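Local coordinates for protein N-acetylglucosamine-6-phosphate deacetylase (Thermotoga maritima, PDB 1O12) that probably removes the acetyl group from N-acetylglucosamine-6-phosphate, as a metal-dependent hydrolase of the NagA family, at residues Arg50-Ile62 and Ile322-Cys334. Sequence-based numbering, arbitrary orientation.
Sequences RGVLMPGFVDPHI and ITELAKVSSYNSC
Val52 and Ile322 meet tip to tip where the strand that leads from the small beta domain into the amidohydrolase TIM barrel begins to run along helix 322-336. CG1 of Val52 lies 4.1 Å from CG2 of Ile322. Met54, a selenomethionine, crosses the Ile322 side chain at about a right angle. The Met54 chain bends at its last torsion (chi3 66°), which brings Met54 CE to 3.5 Å from Ala326 N and close to the CB atoms of Leu325 and Ala326. Met54 and Phe57 also touch Val354 of strand 353-356. Pro55 sets its CB 3.3 Å from Ser330 OG, and its carbonyl accepts a bond from a water. That water also bonds to the OG atoms of Ser329 and Ser330, and it lies in plane at the edge of the Phe57 ring. CD2 of Phe57 approaches Ser329 OG obliquely, at 3.4 Å. Ser329 OG itself donates to Leu325 O (2.6 Å), on the opposite face of that carbonyl from Ser329 N. An alanine in place of Ser329 would remove this hydroxyl and is likely to leave the water held less firmly beside the ring. Val58 N then donates to Ser329 O at 3.0 Å, almost straight (163°). The wider pi-type turn at 327-331 includes this carbonyl. Val58 CG1, anti to the backbone N (chi1 179°), reaches Ser333 CB, while CG2 packs on Ser330 CB and Cys334 SG. A second water joins Val58 O to Ser333 OG, 2.7 Å from that hydroxyl, and Pro60 CD lies 4.1 Å from the same OG.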
loop_
_atom_site.group_PDB
_atom_site.type_symbol
_atom_site.label_atom_id
_atom_site.label_comp_id
_atom_site.label_asym_id
_atom_site.label_seq_id
_atom_site.Cartn_x
_atom_site.Cartn_y
_atom_site.Cartn_z
ATOM N N ARG A 50 25.601 -1.768 28.541
ATOM C CA ARG A 50 25.713 -3.155 29.003
ATOM C C ARG A 50 24.816 -4.078 28.162
ATOM O O ARG A 50 25.151 -5.233 27.891
ATOM C CB ARG A 50 25.282 -3.209 30.494
ATOM C CG ARG A 50 25.454 -4.563 31.229
ATOM C CD ARG A 50 24.190 -5.034 32.039
ATOM N NE ARG A 50 23.780 -4.153 33.147
ATOM C CZ ARG A 50 23.214 -4.583 34.280
ATOM N NH1 ARG A 50 22.990 -5.887 34.467
ATOM N NH2 ARG A 50 22.868 -3.714 35.229
ATOM N N GLY A 51 23.663 -3.558 27.774
ATOM C CA GLY A 51 22.714 -4.310 26.983
ATOM C C GLY A 51 21.572 -3.367 26.634
ATOM O O GLY A 51 21.694 -2.132 26.773
ATOM N N VAL A 52 20.462 -3.925 26.172
ATOM C CA VAL A 52 19.318 -3.096 25.816
ATOM C C VAL A 52 18.217 -3.325 26.826
ATOM O O VAL A 52 18.028 -4.440 27.295
ATOM C CB VAL A 52 18.777 -3.444 24.389
ATOM C CG1 VAL A 52 17.673 -2.473 23.996
ATOM C CG2 VAL A 52 19.906 -3.411 23.381
ATOM N N LEU A 53 17.510 -2.262 27.177
ATOM C CA LEU A 53 16.394 -2.361 28.121
ATOM C C LEU A 53 15.186 -1.795 27.387
ATOM O O LEU A 53 15.227 -0.657 26.900
ATOM C CB LEU A 53 16.642 -1.530 29.370
ATOM C CG LEU A 53 15.663 -1.831 30.511
ATOM C CD1 LEU A 53 16.060 -3.144 31.147
ATOM C CD2 LEU A 53 15.674 -0.719 31.583
HETATM N N MSE A 54 14.126 -2.588 27.288
HETATM C CA MSE A 54 12.916 -2.149 26.601
HETATM C C MSE A 54 11.683 -2.441 27.456
HETATM O O MSE A 54 11.755 -3.213 28.424
HETATM C CB MSE A 54 12.742 -2.903 25.276
HETATM C CG MSE A 54 13.947 -2.957 24.355
HETATM SE SE MSE A 54 13.529 -3.982 22.699
HETATM C CE MSE A 54 12.193 -2.716 21.969
ATOM N N PRO A 55 10.536 -1.829 27.106
ATOM C CA PRO A 55 9.291 -2.061 27.856
ATOM C C PRO A 55 8.934 -3.542 27.670
ATOM O O PRO A 55 9.229 -4.109 26.626
ATOM C CB PRO A 55 8.284 -1.145 27.155
ATOM C CG PRO A 55 9.157 -0.033 26.650
ATOM C CD PRO A 55 10.353 -0.776 26.096
ATOM N N GLY A 56 8.339 -4.168 28.683
ATOM C CA GLY A 56 7.975 -5.568 28.564
ATOM C C GLY A 56 7.088 -5.788 27.338
ATOM O O GLY A 56 6.136 -5.054 27.125
ATOM N N PHE A 57 7.417 -6.787 26.527
ATOM C CA PHE A 57 6.653 -7.093 25.327
ATOM C C PHE A 57 5.218 -7.434 25.700
ATOM O O PHE A 57 4.949 -7.884 26.819
ATOM C CB PHE A 57 7.276 -8.269 24.583
ATOM C CG PHE A 57 8.680 -8.004 24.106
ATOM C CD1 PHE A 57 9.591 -9.051 23.960
ATOM C CD2 PHE A 57 9.094 -6.704 23.801
ATOM C CE1 PHE A 57 10.889 -8.808 23.518
ATOM C CE2 PHE A 57 10.389 -6.447 23.359
ATOM C CZ PHE A 57 11.285 -7.494 23.218
ATOM N N VAL A 58 4.321 -7.213 24.739
ATOM C CA VAL A 58 2.908 -7.462 24.876
ATOM C C VAL A 58 2.408 -8.304 23.691
ATOM O O VAL A 58 2.545 -7.891 22.528
ATOM C CB VAL A 58 2.132 -6.118 24.918
ATOM C CG1 VAL A 58 0.635 -6.402 25.033
ATOM C CG2 VAL A 58 2.646 -5.231 26.101
ATOM N N ASP A 59 1.827 -9.478 23.971
ATOM C CA ASP A 59 1.319 -10.339 22.906
ATOM C C ASP A 59 -0.189 -10.442 23.084
ATOM O O ASP A 59 -0.671 -11.188 23.925
ATOM C CB ASP A 59 1.940 -11.742 22.955
ATOM C CG ASP A 59 1.719 -12.515 21.656
ATOM O OD1 ASP A 59 0.881 -12.055 20.859
ATOM O OD2 ASP A 59 2.358 -13.566 21.423
ATOM N N PRO A 60 -0.953 -9.704 22.260
ATOM C CA PRO A 60 -2.412 -9.721 22.357
ATOM C C PRO A 60 -3.050 -10.834 21.568
ATOM O O PRO A 60 -4.276 -10.949 21.535
ATOM C CB PRO A 60 -2.787 -8.350 21.814
ATOM C CG PRO A 60 -1.793 -8.186 20.668
ATOM C CD PRO A 60 -0.495 -8.695 21.272
ATOM N N HIS A 61 -2.221 -11.661 20.940
ATOM C CA HIS A 61 -2.742 -12.733 20.106
ATOM C C HIS A 61 -1.872 -13.978 20.130
ATOM O O HIS A 61 -0.962 -14.108 19.313
ATOM C CB HIS A 61 -2.872 -12.231 18.661
ATOM C CG HIS A 61 -3.742 -13.086 17.803
ATOM N ND1 HIS A 61 -4.232 -12.665 16.586
ATOM C CD2 HIS A 61 -4.216 -14.343 17.982
ATOM C CE1 HIS A 61 -4.969 -13.621 16.051
ATOM N NE2 HIS A 61 -4.977 -14.649 16.878
ATOM N N ILE A 62 -2.149 -14.884 21.067
ATOM C CA ILE A 62 -1.423 -16.150 21.186
ATOM C C ILE A 62 -2.384 -17.212 21.747
ATOM O O ILE A 62 -2.994 -17.004 22.793
ATOM C CB ILE A 62 -0.162 -16.022 22.118
ATOM C CG1 ILE A 62 0.418 -17.409 22.424
ATOM C CG2 ILE A 62 -0.504 -15.301 23.395
ATOM C CD1 ILE A 62 1.711 -17.368 23.246
ATOM N N ILE A 322 15.534 0.505 17.335
ATOM C CA ILE A 322 15.050 -0.164 18.530
ATOM C C ILE A 322 13.939 0.659 19.138
ATOM O O ILE A 322 13.106 0.137 19.830
ATOM C CB ILE A 322 16.143 -0.385 19.553
ATOM C CG1 ILE A 322 17.294 -1.151 18.901
ATOM C CG2 ILE A 322 15.598 -1.244 20.700
ATOM C CD1 ILE A 322 18.263 -1.812 19.904
ATOM N N THR A 323 13.922 1.953 18.868
ATOM C CA THR A 323 12.829 2.789 19.349
ATOM C C THR A 323 11.517 2.416 18.638
ATOM O O THR A 323 10.455 2.436 19.241
ATOM C CB THR A 323 13.076 4.275 19.082
ATOM O OG1 THR A 323 14.076 4.773 19.983
ATOM C CG2 THR A 323 11.798 5.041 19.256
ATOM N N GLU A 324 11.584 2.088 17.355
ATOM C CA GLU A 324 10.388 1.717 16.622
ATOM C C GLU A 324 9.897 0.324 16.988
ATOM O O GLU A 324 8.686 0.050 16.924
ATOM C CB GLU A 324 10.649 1.755 15.119
ATOM C CG GLU A 324 10.824 3.142 14.529
ATOM C CD GLU A 324 11.480 3.046 13.177
ATOM O OE1 GLU A 324 12.653 2.628 13.154
ATOM O OE2 GLU A 324 10.837 3.355 12.144
ATOM N N LEU A 325 10.845 -0.549 17.340
ATOM C CA LEU A 325 10.551 -1.913 17.733
ATOM C C LEU A 325 9.805 -1.908 19.052
ATOM O O LEU A 325 9.051 -2.831 19.331
ATOM C CB LEU A 325 11.821 -2.724 17.915
ATOM C CG LEU A 325 12.375 -3.520 16.738
ATOM C CD1 LEU A 325 13.642 -4.255 17.222
ATOM C CD2 LEU A 325 11.334 -4.494 16.215
ATOM N N ALA A 326 10.025 -0.881 19.866
ATOM C CA ALA A 326 9.317 -0.784 21.128
ATOM C C ALA A 326 7.835 -0.487 20.877
ATOM O O ALA A 326 6.956 -0.915 21.644
ATOM C CB ALA A 326 9.916 0.312 21.993
ATOM N N LYS A 327 7.546 0.242 19.804
ATOM C CA LYS A 327 6.160 0.583 19.536
ATOM C C LYS A 327 5.410 -0.637 19.057
ATOM O O LYS A 327 4.320 -0.927 19.537
ATOM C CB LYS A 327 6.078 1.687 18.506
ATOM C CG LYS A 327 6.736 2.967 18.946
ATOM C CD LYS A 327 6.555 4.015 17.859
ATOM C CE LYS A 327 6.968 5.383 18.325
ATOM N NZ LYS A 327 6.511 6.391 17.326
ATOM N N VAL A 328 6.026 -1.368 18.130
ATOM C CA VAL A 328 5.404 -2.552 17.586
ATOM C C VAL A 328 5.394 -3.740 18.535
ATOM O O VAL A 328 4.533 -4.608 18.421
ATOM C CB VAL A 328 6.066 -2.977 16.245
ATOM C CG1 VAL A 328 6.040 -1.802 15.278
ATOM C CG2 VAL A 328 7.508 -3.499 16.458
ATOM N N SER A 329 6.330 -3.781 19.478
ATOM C CA SER A 329 6.364 -4.908 20.399
ATOM C C SER A 329 5.623 -4.675 21.710
ATOM O O SER A 329 5.345 -5.631 22.416
ATOM C CB SER A 329 7.795 -5.357 20.691
ATOM O OG SER A 329 8.503 -4.342 21.368
ATOM N N SER A 330 5.304 -3.435 22.055
ATOM C CA SER A 330 4.553 -3.221 23.297
ATOM C C SER A 330 3.716 -1.942 23.373
ATOM O O SER A 330 2.533 -1.999 23.669
ATOM C CB SER A 330 5.482 -3.285 24.534
ATOM O OG SER A 330 6.205 -2.070 24.735
ATOM N N TYR A 331 4.325 -0.797 23.107
ATOM C CA TYR A 331 3.606 0.461 23.204
ATOM C C TYR A 331 2.296 0.544 22.402
ATOM O O TYR A 331 1.274 0.983 22.939
ATOM C CB TYR A 331 4.525 1.635 22.831
ATOM C CG TYR A 331 3.870 2.977 23.000
ATOM C CD1 TYR A 331 3.498 3.439 24.269
ATOM C CD2 TYR A 331 3.588 3.773 21.898
ATOM C CE1 TYR A 331 2.860 4.663 24.439
ATOM C CE2 TYR A 331 2.953 5.007 22.046
ATOM C CZ TYR A 331 2.594 5.440 23.320
ATOM O OH TYR A 331 1.964 6.647 23.462
ATOM N N ASN A 332 2.312 0.144 21.133
ATOM C CA ASN A 332 1.098 0.210 20.348
ATOM C C ASN A 332 -0.062 -0.585 20.985
ATOM O O ASN A 332 -1.177 -0.083 21.068
ATOM C CB ASN A 332 1.362 -0.237 18.900
ATOM C CG ASN A 332 2.284 0.748 18.132
ATOM O OD1 ASN A 332 2.426 1.916 18.517
ATOM N ND2 ASN A 332 2.895 0.275 17.038
ATOM N N SER A 333 0.191 -1.796 21.474
ATOM C CA SER A 333 -0.884 -2.583 22.090
ATOM C C SER A 333 -1.341 -1.901 23.354
ATOM O O SER A 333 -2.531 -1.818 23.628
ATOM C CB SER A 333 -0.408 -3.982 22.483
ATOM O OG SER A 333 0.150 -4.665 21.393
ATOM N N CYS A 334 -0.381 -1.432 24.137
ATOM C CA CYS A 334 -0.714 -0.775 25.372
ATOM C C CYS A 334 -1.678 0.364 25.105
ATOM O O CYS A 334 -2.622 0.560 25.860
ATOM C CB CYS A 334 0.552 -0.243 26.059
ATOM S SG CYS A 334 1.530 -1.499 26.906
HETATM O O HOH W 1 8.888 -2.743 23.933
HETATM O O HOH W 2 2.362 -5.982 20.511
#